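Local coordinates for protein paenibacillus xanthan lyase (PDB 6F2P) that probably cleaves the polysaccharide xanthan by a lyase (elimination) reaction, as a member of polysaccharide lyase family 8, at residues A[294-305]-A[333-342]. Numbering follows the deposited sequence.
With CA (calcium ion), chain E.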
# COMPACT_ATOMS: atom_id res chain seq x y z
N LYS A 294 -26.85 4.84 -3.30
CA LYS A 294 -27.29 4.35 -4.61
C LYS A 294 -26.18 3.54 -5.28
O LYS A 294 -26.45 2.56 -5.97
CB LYS A 294 -27.76 5.50 -5.52
CG LYS A 294 -29.25 5.83 -5.41
CD LYS A 294 -30.10 4.97 -6.36
CE LYS A 294 -31.55 5.44 -6.40
NZ LYS A 294 -32.32 4.91 -7.57
N ALA A 295 -24.93 3.95 -5.05
CA ALA A 295 -23.78 3.30 -5.68
C ALA A 295 -23.61 1.88 -5.18
O ALA A 295 -23.04 1.03 -5.86
CB ALA A 295 -22.50 4.09 -5.41
N ALA A 296 -24.12 1.63 -3.97
CA ALA A 296 -23.98 0.33 -3.33
C ALA A 296 -24.87 -0.72 -3.98
O ALA A 296 -24.61 -1.93 -3.88
CB ALA A 296 -24.31 0.45 -1.86
N VAL A 297 -25.93 -0.25 -4.63
CA VAL A 297 -26.97 -1.13 -5.14
C VAL A 297 -26.48 -2.15 -6.17
O VAL A 297 -26.82 -3.33 -6.09
CB VAL A 297 -28.18 -0.33 -5.68
CG1 VAL A 297 -29.11 -1.24 -6.44
CG2 VAL A 297 -28.92 0.34 -4.53
N THR A 298 -25.68 -1.70 -7.13
CA THR A 298 -25.15 -2.58 -8.16
C THR A 298 -24.27 -3.68 -7.56
O THR A 298 -24.24 -4.81 -8.05
CB THR A 298 -24.35 -1.79 -9.23
OG1 THR A 298 -23.79 -2.70 -10.19
CG2 THR A 298 -23.22 -0.99 -8.59
N VAL A 299 -23.57 -3.35 -6.47
CA VAL A 299 -22.70 -4.32 -5.83
C VAL A 299 -23.52 -5.37 -5.08
O VAL A 299 -23.25 -6.58 -5.19
CB VAL A 299 -21.73 -3.64 -4.85
CG1 VAL A 299 -20.89 -4.68 -4.16
CG2 VAL A 299 -20.85 -2.65 -5.58
N MET A 300 -24.51 -4.91 -4.32
CA MET A 300 -25.42 -5.83 -3.63
C MET A 300 -26.09 -6.76 -4.64
O MET A 300 -26.26 -7.95 -4.38
CB MET A 300 -26.47 -5.06 -2.84
CG MET A 300 -25.89 -4.24 -1.70
SD MET A 300 -27.06 -3.16 -0.86
CE MET A 300 -28.33 -4.30 -0.34
N ALA A 301 -26.43 -6.21 -5.80
CA ALA A 301 -27.08 -6.98 -6.86
C ALA A 301 -26.11 -8.01 -7.41
O ALA A 301 -26.48 -9.15 -7.67
CB ALA A 301 -27.57 -6.07 -7.98
N SER A 302 -24.86 -7.60 -7.58
CA SER A 302 -23.84 -8.49 -8.10
C SER A 302 -23.57 -9.63 -7.13
O SER A 302 -23.30 -10.76 -7.55
CB SER A 302 -22.55 -7.72 -8.36
OG SER A 302 -22.69 -6.83 -9.46
N ILE A 303 -23.64 -9.33 -5.83
CA ILE A 303 -23.37 -10.34 -4.81
C ILE A 303 -24.47 -11.40 -4.79
O ILE A 303 -24.19 -12.60 -4.65
CB ILE A 303 -23.17 -9.69 -3.42
CG1 ILE A 303 -21.87 -8.89 -3.40
CG2 ILE A 303 -23.11 -10.76 -2.35
CD1 ILE A 303 -21.64 -8.09 -2.12
N ILE A 304 -25.71 -10.94 -4.94
CA ILE A 304 -26.85 -11.84 -5.08
C ILE A 304 -26.70 -12.74 -6.31
O ILE A 304 -26.93 -13.95 -6.24
CB ILE A 304 -28.15 -11.04 -5.19
CG1 ILE A 304 -28.44 -10.34 -3.86
CG2 ILE A 304 -29.30 -11.93 -5.60
CD1 ILE A 304 -29.62 -9.40 -3.92
N ARG A 305 -26.28 -12.16 -7.43
CA ARG A 305 -26.02 -12.93 -8.63
C ARG A 305 -24.90 -13.93 -8.41
O ARG A 305 -24.97 -15.07 -8.88
CB ARG A 305 -25.68 -12.02 -9.81
CG ARG A 305 -26.86 -11.23 -10.36
CD ARG A 305 -27.73 -12.10 -11.24
NE ARG A 305 -28.95 -11.41 -11.66
CZ ARG A 305 -30.18 -11.86 -11.42
NH1 ARG A 305 -30.37 -13.00 -10.76
NH2 ARG A 305 -31.22 -11.16 -11.84
N THR A 333 -33.93 1.64 -0.48
CA THR A 333 -33.01 2.09 -1.52
C THR A 333 -32.81 1.00 -2.57
O THR A 333 -32.99 1.26 -3.76
CB THR A 333 -31.63 2.47 -0.92
OG1 THR A 333 -31.80 3.48 0.07
CG2 THR A 333 -30.70 2.99 -2.01
N PHE A 334 -32.46 -0.21 -2.13
CA PHE A 334 -32.26 -1.33 -3.05
C PHE A 334 -33.54 -1.74 -3.80
O PHE A 334 -33.55 -1.76 -5.04
CB PHE A 334 -31.66 -2.54 -2.32
CG PHE A 334 -31.40 -3.73 -3.22
CD1 PHE A 334 -30.22 -3.83 -3.92
CD2 PHE A 334 -32.35 -4.73 -3.38
CE1 PHE A 334 -29.98 -4.91 -4.75
CE2 PHE A 334 -32.12 -5.80 -4.21
CZ PHE A 334 -30.94 -5.89 -4.89
N LEU A 335 -34.60 -2.07 -3.05
CA LEU A 335 -35.84 -2.58 -3.65
C LEU A 335 -36.48 -1.63 -4.65
O LEU A 335 -37.08 -2.06 -5.64
CB LEU A 335 -36.86 -2.99 -2.58
CG LEU A 335 -36.43 -4.24 -1.79
CD1 LEU A 335 -37.26 -4.42 -0.55
CD2 LEU A 335 -36.50 -5.48 -2.66
N LYS A 336 -36.33 -0.33 -4.41
CA LYS A 336 -36.92 0.67 -5.30
C LYS A 336 -36.05 0.94 -6.53
O LYS A 336 -36.45 1.69 -7.42
CB LYS A 336 -37.15 1.98 -4.55
CG LYS A 336 -38.28 1.92 -3.54
CD LYS A 336 -38.08 2.98 -2.48
CE LYS A 336 -39.37 3.27 -1.76
NZ LYS A 336 -40.33 3.98 -2.65
N ALA A 337 -34.87 0.34 -6.58
CA ALA A 337 -33.93 0.65 -7.65
C ALA A 337 -33.72 -0.47 -8.66
O ALA A 337 -33.44 -0.21 -9.82
CB ALA A 337 -32.59 1.09 -7.08
N VAL A 338 -33.87 -1.72 -8.23
CA VAL A 338 -33.54 -2.86 -9.09
C VAL A 338 -34.73 -3.44 -9.83
O VAL A 338 -35.88 -3.03 -9.63
CB VAL A 338 -32.92 -3.99 -8.26
CG1 VAL A 338 -31.68 -3.50 -7.55
CG2 VAL A 338 -33.94 -4.52 -7.28
N SER A 339 -34.44 -4.41 -10.69
CA SER A 339 -35.46 -5.04 -11.51
C SER A 339 -36.31 -5.97 -10.67
O SER A 339 -35.98 -6.27 -9.52
CB SER A 339 -34.80 -5.84 -12.63
OG SER A 339 -34.12 -6.97 -12.09
N ILE A 340 -37.42 -6.42 -11.25
CA ILE A 340 -38.34 -7.30 -10.55
C ILE A 340 -37.62 -8.57 -10.13
O ILE A 340 -37.74 -9.01 -9.00
CB ILE A 340 -39.57 -7.63 -11.40
CG1 ILE A 340 -40.43 -6.37 -11.58
CG2 ILE A 340 -40.39 -8.74 -10.76
CD1 ILE A 340 -41.53 -6.51 -12.60
N ASP A 341 -36.84 -9.12 -11.06
CA ASP A 341 -36.06 -10.32 -10.81
C ASP A 341 -35.27 -10.22 -9.51
O ASP A 341 -35.30 -11.13 -8.68
CB ASP A 341 -35.09 -10.55 -11.97
CG ASP A 341 -34.70 -11.99 -12.11
OD1 ASP A 341 -35.53 -12.86 -11.75
OD2 ASP A 341 -33.57 -12.25 -12.57
N LEU A 342 -34.57 -9.11 -9.35
CA LEU A 342 -33.79 -8.89 -8.14
C LEU A 342 -34.66 -8.61 -6.93
O LEU A 342 -34.29 -8.98 -5.81
CB LEU A 342 -32.78 -7.76 -8.36
CG LEU A 342 -31.64 -8.19 -9.27
CD1 LEU A 342 -30.89 -6.99 -9.80
CD2 LEU A 342 -30.71 -9.12 -8.49
CA CA E . -31.31 3.41 2.34
O HOH W 1 -32.24 -8.53 -13.45
O HOH W 2 -29.26 2.37 1.72
O HOH W 3 -30.56 6.07 2.37
O HOH W 4 -31.03 2.42 4.51
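Phe334 turns a ring edge to the backbone of segment 294-305, toward Val297 O and Ala301 N. The side chains of Val297, Met300 and Ile304 meet the ring obliquely. With CG anti to the backbone N (chi1 -179°), the ring extends along the helix surface. Phe334 CD1 lies 3.8 Å from Val297 CG1. Phe334 CZ is 3.9 Å from Ile304 CD1. The Met300 sulfur makes an oblique Met-aromatic contact, with SD 5.5 Å from the centroid of the Phe334 ring. Val338 CG1 sits over one face of this ring, offset toward the rim, and also meets Val297 CG1. Further along, Leu342 CD1 packs on Ala301 CB.

The charged contact lies at the Arg305 end. Arg305 NH2 donates to Asp341 OD2 at 2.7 Å in a bent salt bridge (N-H...O angle 140°). The nitrogen stands above the carboxylate plane, and the two flat groups are 37° apart. Leu342 CD2 covers one face of the guanidinium. A water joins Arg305 NH2 to OG of Ser339, at the N-cap position of helix 340-351. Arg305 NH1 is hydrogen-bonded to Gln308 OE1.

Thr333 CG2 touches Val297 CG2, while Thr333 OG1 binds a calcium ion at 2.3 Å, together with Asp329, Asp331 and waters.

The contact joins helix 292-307, in the family 8 N-terminal helical domain, to a turn and the first residues of helix 340-351. Polar partners fix the Arg305 guanidinium, and calcium probably steadies the turn presenting Phe334.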